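Local coordinates for protein exopolygalacturonase (Yersinia enterocolitica, PDB 2UVF) that hydrolyses polygalacturonate from pectin as a periplasmic family 28 glycoside hydrolase with exo-activity, probably releasing digalacturonic acid from chain ends, at residues A[83-88]-A[393-398]; A[95-100]-A[283-288]. All coordinates share one frame; numbering follows the deposited sequence.

Interaction 1: residues A[83-88]-A[393-398]; sequences DNNDNF and VFNNFF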
# COMPACT_ATOMS: atom_id res chain seq x y z
N ASP A 83 16.92 -13.23 -10.28
CA ASP A 83 16.42 -14.59 -10.52
C ASP A 83 15.58 -15.12 -9.36
O ASP A 83 14.63 -15.88 -9.55
CB ASP A 83 17.58 -15.58 -10.82
CG ASP A 83 18.55 -15.08 -11.91
OD1 ASP A 83 18.10 -14.58 -12.98
OD2 ASP A 83 19.79 -15.20 -11.69
N ASN A 84 15.95 -14.73 -8.14
CA ASN A 84 15.16 -15.05 -6.97
C ASN A 84 13.77 -14.43 -7.05
O ASN A 84 12.76 -15.12 -6.94
CB ASN A 84 15.84 -14.60 -5.70
CG ASN A 84 15.11 -15.05 -4.46
OD1 ASN A 84 14.34 -14.29 -3.85
ND2 ASN A 84 15.33 -16.30 -4.09
N ASN A 85 13.73 -13.12 -7.28
CA ASN A 85 12.45 -12.45 -7.58
C ASN A 85 11.62 -13.10 -8.72
O ASN A 85 10.39 -13.17 -8.61
CB ASN A 85 12.66 -10.95 -7.77
CG ASN A 85 12.74 -10.19 -6.45
OD1 ASN A 85 11.79 -9.51 -6.07
ND2 ASN A 85 13.88 -10.31 -5.74
N ASP A 86 12.26 -13.60 -9.78
CA ASP A 86 11.51 -14.29 -10.86
C ASP A 86 10.71 -15.48 -10.31
O ASP A 86 9.60 -15.76 -10.76
CB ASP A 86 12.43 -14.78 -12.01
CG ASP A 86 13.05 -13.64 -12.82
OD1 ASP A 86 12.48 -12.53 -12.88
OD2 ASP A 86 14.12 -13.87 -13.43
N ASN A 87 11.29 -16.17 -9.34
CA ASN A 87 10.67 -17.33 -8.68
C ASN A 87 9.58 -16.95 -7.64
O ASN A 87 8.47 -17.51 -7.67
CB ASN A 87 11.81 -18.17 -8.04
CG ASN A 87 11.35 -19.49 -7.42
OD1 ASN A 87 10.16 -19.84 -7.43
ND2 ASN A 87 12.32 -20.25 -6.88
N PHE A 88 9.89 -15.99 -6.77
CA PHE A 88 9.03 -15.66 -5.62
C PHE A 88 8.16 -14.38 -5.66
O PHE A 88 7.18 -14.31 -4.95
CB PHE A 88 9.86 -15.70 -4.32
CG PHE A 88 10.60 -17.01 -4.10
CD1 PHE A 88 9.90 -18.18 -3.79
CD2 PHE A 88 11.98 -17.07 -4.23
CE1 PHE A 88 10.58 -19.40 -3.59
CE2 PHE A 88 12.67 -18.27 -4.04
CZ PHE A 88 11.97 -19.43 -3.71
N VAL A 393 6.30 -2.39 2.30
CA VAL A 393 5.57 -3.07 1.25
C VAL A 393 6.50 -3.35 0.07
O VAL A 393 7.01 -2.43 -0.57
CB VAL A 393 4.35 -2.23 0.78
CG1 VAL A 393 3.71 -2.82 -0.46
CG2 VAL A 393 3.31 -2.09 1.88
N PHE A 394 6.68 -4.64 -0.24
CA PHE A 394 7.48 -5.02 -1.39
C PHE A 394 6.90 -6.23 -2.12
O PHE A 394 6.14 -7.00 -1.53
CB PHE A 394 8.95 -5.25 -1.00
CG PHE A 394 9.20 -6.43 -0.08
CD1 PHE A 394 9.74 -7.61 -0.58
CD2 PHE A 394 9.00 -6.33 1.31
CE1 PHE A 394 10.04 -8.69 0.25
CE2 PHE A 394 9.29 -7.41 2.16
CZ PHE A 394 9.80 -8.59 1.63
N ASN A 395 7.24 -6.35 -3.40
CA ASN A 395 6.76 -7.41 -4.29
C ASN A 395 5.26 -7.50 -4.50
O ASN A 395 4.77 -8.50 -5.00
CB ASN A 395 7.31 -8.79 -3.87
CG ASN A 395 8.82 -8.85 -3.96
OD1 ASN A 395 9.48 -7.86 -4.35
ND2 ASN A 395 9.38 -9.99 -3.55
N ASN A 396 4.55 -6.44 -4.16
CA ASN A 396 3.09 -6.40 -4.31
C ASN A 396 2.71 -6.14 -5.76
O ASN A 396 3.41 -5.44 -6.46
CB ASN A 396 2.48 -5.30 -3.41
CG ASN A 396 2.20 -5.77 -1.98
OD1 ASN A 396 1.15 -5.44 -1.41
ND2 ASN A 396 3.11 -6.52 -1.40
N PHE A 397 1.61 -6.73 -6.20
CA PHE A 397 0.95 -6.30 -7.43
C PHE A 397 -0.30 -5.49 -7.02
O PHE A 397 -1.07 -5.95 -6.21
CB PHE A 397 0.55 -7.53 -8.28
CG PHE A 397 -0.29 -7.21 -9.51
CD1 PHE A 397 0.30 -7.02 -10.76
CD2 PHE A 397 -1.69 -7.16 -9.42
CE1 PHE A 397 -0.48 -6.75 -11.87
CE2 PHE A 397 -2.47 -6.89 -10.53
CZ PHE A 397 -1.86 -6.69 -11.76
N PHE A 398 -0.46 -4.28 -7.57
CA PHE A 398 -1.62 -3.42 -7.24
C PHE A 398 -2.46 -3.15 -8.49
O PHE A 398 -1.95 -2.63 -9.47
CB PHE A 398 -1.21 -2.07 -6.62
CG PHE A 398 -0.65 -2.17 -5.24
CD1 PHE A 398 -1.49 -2.10 -4.12
CD2 PHE A 398 0.72 -2.31 -5.04
CE1 PHE A 398 -0.96 -2.20 -2.82
CE2 PHE A 398 1.25 -2.38 -3.76
CZ PHE A 398 0.41 -2.33 -2.65
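Asn85 and Asn395 mark the closest approach of the two backbones, with 8.3 Å between Asn85 CA and Asn395 CA, so the contact is made by side chains reaching across rather than by main chain. Segment 83-88 is the last part of helix 81-88. Segment 393-398 is a corner: strand 391-394 runs into Asn395, which takes a left-handed backbone conformation (phi 60°), and the chain leaves through Asn396 into strand 397-399.

The first side-chain bond of Asn395 points toward the helix and, with CG anti to its own carbonyl carbon (chi1 -62°), the amide meets Asn85. The two amides come together at close to a right angle, their planes 81° apart, and Asn85 OD1 sits 3.3 Å from the atom modelled as Asn395 OD1. That amide is probably turned over in the model; reversed, it may hydrogen-bond to Asn85. The other end of the Asn85 amide is fixed by its own domain, ND2 donating to Ala81 O one helical turn back, with a weak second bond to Asn114 O.

The corner is also braced from within, since Asn396 ND2 donates to Phe394 O at 3.1 Å, approaching from well above the carbonyl plane. Asn396 OD1 accepts from His372, whose ring stacks on Phe398, and Asn429 holds the Asn396 backbone N.

Asn395 touches Asn368, at the end of strand 365-368, and Asn428, while Phe394 meets Phe427, and Phe398 Phe431, nearly parallel. Such piling of like residues from coil to coil belongs to the right-handed parallel beta-helix of the family 28 glycoside hydrolases, here met by a helix of the fibronectin type III region.

Interaction 2: residues A[95-100]-A[283-288]; sequences IDHFYV and TDELGR. With NI (nickel (II) ion), chain J; SO4 (sulfate ion), chain G.
His97 turns its imidazole against the main chain of Glu285 and the side chain of Leu286. The carbonyl of Glu285 stands over one face of the ring, displaced toward the rim, with Glu285 O 3.4 Å from His97 CE1. No hydrogen bond joins ring and carbonyl; His97 NE2 is spent on a nickel ion, bound at 2.1 Å. CG anti to the backbone N (chi1 170°) brings the ring alongside Glu285 and Leu286, with NE2 on the nickel. The Glu285 carbonyl is tied to the same ion indirectly: water 1, a nickel ligand, donates to Glu285 O over 2.6 Å. Water 2 is a further ligand.

The loop that offers this carbonyl is a type I beta turn from Asp284 to Gly287, with an Asx turn at its start. Asp284 OD1 accepts from Leu286 N at 2.9 Å and from Arg288 N at 3.0 Å, the two donors coming to opposite faces of the carboxylate. Gly287, at positive phi, completes the turn. Tyr94 OH of the facing helix is hydrogen-bonded both to Asp284 OD2 and to a sulfate, probably from the crystallisation liquor.

Glu285 touches the histidine with its near end: CB is 3.8 Å from His97 CE1. Beyond that the chain bends at chi2 (-86°) and carries the carboxylate away to Tyr430 OH and a salt bridge with Arg432 on the beta-helix.

Leu286 passes His97 in the opposite direction, putting its CD1 methyl 3.4 Å from His97 CB and obliquely against the ring. Its other methyl, CD2, lies over a face of the Arg288 guanidinium, whose NH1 donates to the same sulfate.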
# COMPACT_ATOMS: atom_id res chain seq x y z
N ILE A 95 7.18 -6.31 -13.82
CA ILE A 95 8.27 -5.36 -13.89
C ILE A 95 9.17 -5.61 -15.10
O ILE A 95 9.60 -4.67 -15.77
CB ILE A 95 9.11 -5.36 -12.56
CG1 ILE A 95 8.26 -4.81 -11.41
CG2 ILE A 95 10.49 -4.61 -12.76
CD1 ILE A 95 8.70 -5.29 -10.04
N ASP A 96 9.43 -6.88 -15.40
CA ASP A 96 10.30 -7.17 -16.54
C ASP A 96 9.62 -6.79 -17.83
O ASP A 96 10.23 -6.20 -18.71
CB ASP A 96 10.63 -8.64 -16.59
CG ASP A 96 11.65 -9.05 -15.60
OD1 ASP A 96 12.23 -8.22 -14.86
OD2 ASP A 96 11.89 -10.25 -15.57
N HIS A 97 8.34 -7.12 -17.94
CA HIS A 97 7.60 -6.86 -19.15
C HIS A 97 7.49 -5.37 -19.41
O HIS A 97 7.47 -4.92 -20.56
CB HIS A 97 6.24 -7.55 -19.10
CG HIS A 97 5.35 -7.14 -20.22
ND1 HIS A 97 4.40 -6.14 -20.08
CD2 HIS A 97 5.31 -7.52 -21.52
CE1 HIS A 97 3.79 -5.96 -21.24
NE2 HIS A 97 4.33 -6.77 -22.13
N PHE A 98 7.49 -4.59 -18.33
CA PHE A 98 7.40 -3.13 -18.42
C PHE A 98 8.51 -2.60 -19.33
O PHE A 98 8.29 -1.70 -20.11
CB PHE A 98 7.46 -2.51 -17.02
CG PHE A 98 7.47 -1.01 -16.99
CD1 PHE A 98 6.28 -0.28 -16.92
CD2 PHE A 98 8.69 -0.31 -17.00
CE1 PHE A 98 6.29 1.10 -16.87
CE2 PHE A 98 8.70 1.08 -16.96
CZ PHE A 98 7.50 1.79 -16.89
N TYR A 99 9.71 -3.17 -19.22
CA TYR A 99 10.83 -2.72 -20.04
C TYR A 99 10.88 -3.32 -21.45
O TYR A 99 11.65 -2.83 -22.26
CB TYR A 99 12.15 -2.98 -19.32
CG TYR A 99 12.25 -2.27 -17.99
CD1 TYR A 99 12.58 -0.92 -17.91
CD2 TYR A 99 12.01 -2.95 -16.80
CE1 TYR A 99 12.69 -0.28 -16.69
CE2 TYR A 99 12.09 -2.31 -15.58
CZ TYR A 99 12.44 -0.98 -15.53
OH TYR A 99 12.53 -0.34 -14.32
N VAL A 100 10.06 -4.35 -21.75
CA VAL A 100 9.99 -4.97 -23.09
C VAL A 100 9.71 -3.96 -24.19
O VAL A 100 10.20 -4.11 -25.31
CB VAL A 100 8.94 -6.04 -23.14
N THR A 283 -8.17 -9.28 -20.13
CA THR A 283 -6.87 -9.94 -20.26
C THR A 283 -5.81 -8.84 -20.06
O THR A 283 -5.87 -7.82 -20.74
CB THR A 283 -6.73 -10.61 -21.66
OG1 THR A 283 -7.68 -11.68 -21.78
CG2 THR A 283 -5.29 -11.18 -21.90
N ASP A 284 -4.87 -9.03 -19.13
CA ASP A 284 -3.85 -8.00 -18.86
C ASP A 284 -2.64 -8.01 -19.81
O ASP A 284 -2.64 -8.74 -20.80
CB ASP A 284 -3.45 -7.91 -17.36
CG ASP A 284 -2.47 -8.99 -16.90
OD1 ASP A 284 -1.76 -9.61 -17.73
OD2 ASP A 284 -2.40 -9.21 -15.66
N GLU A 285 -1.64 -7.18 -19.52
CA GLU A 285 -0.48 -6.94 -20.40
C GLU A 285 0.51 -8.13 -20.45
O GLU A 285 1.32 -8.24 -21.37
CB GLU A 285 0.23 -5.61 -20.02
CG GLU A 285 0.76 -5.52 -18.57
CD GLU A 285 -0.27 -5.03 -17.55
OE1 GLU A 285 -1.48 -4.98 -17.88
OE2 GLU A 285 0.14 -4.66 -16.42
N LEU A 286 0.44 -9.00 -19.45
CA LEU A 286 1.08 -10.31 -19.49
C LEU A 286 0.20 -11.39 -20.12
O LEU A 286 0.62 -12.55 -20.27
CB LEU A 286 1.46 -10.73 -18.07
CG LEU A 286 2.94 -10.74 -17.70
CD1 LEU A 286 3.65 -9.60 -18.29
CD2 LEU A 286 3.12 -10.79 -16.22
N GLY A 287 -1.03 -11.02 -20.47
CA GLY A 287 -2.03 -11.94 -20.99
C GLY A 287 -2.70 -12.75 -19.91
O GLY A 287 -3.27 -13.79 -20.17
N ARG A 288 -2.61 -12.29 -18.66
CA ARG A 288 -3.26 -12.96 -17.53
C ARG A 288 -4.65 -12.35 -17.36
O ARG A 288 -4.90 -11.26 -17.85
CB ARG A 288 -2.42 -12.79 -16.26
CG ARG A 288 -1.01 -13.40 -16.38
CD ARG A 288 -0.41 -13.52 -15.03
NE ARG A 288 0.98 -13.91 -15.12
CZ ARG A 288 1.83 -13.88 -14.10
NH1 ARG A 288 1.40 -13.47 -12.91
NH2 ARG A 288 3.09 -14.26 -14.25
NI NI J . 3.80 -6.96 -24.17
S SO4 G . -1.38 -11.10 -11.16
O1 SO4 G . -0.67 -11.95 -10.21
O2 SO4 G . -1.31 -11.71 -12.48
O3 SO4 G . -2.79 -10.91 -10.81
O4 SO4 G . -0.75 -9.79 -11.16
O HOH W 1 1.60 -7.13 -23.69
O HOH W 2 4.00 -4.67 -24.28

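Both interactions dock the fibronectin type III region on the catalytic beta-helix, through helices 81-88 and 92-100, which follow each other in sequence. Their centres are 14 Å apart, and along the chain interaction 2 is nested inside the loop closed by interaction 1. The helices come together where Asp86 OD1 lies 3.6 Å from Asp96 OD2; Lys92, in a salt bridge with Asp86 and a weak long pair with Asp96, probably offsets the like charges. Tyr94 is a second bridge, meeting the Phe397 ring of one contact and bonding Asp284 of the other. None of the touching residues lines the glycan pocket, although the strand leaving interaction 1 leads on to Asp402, which does.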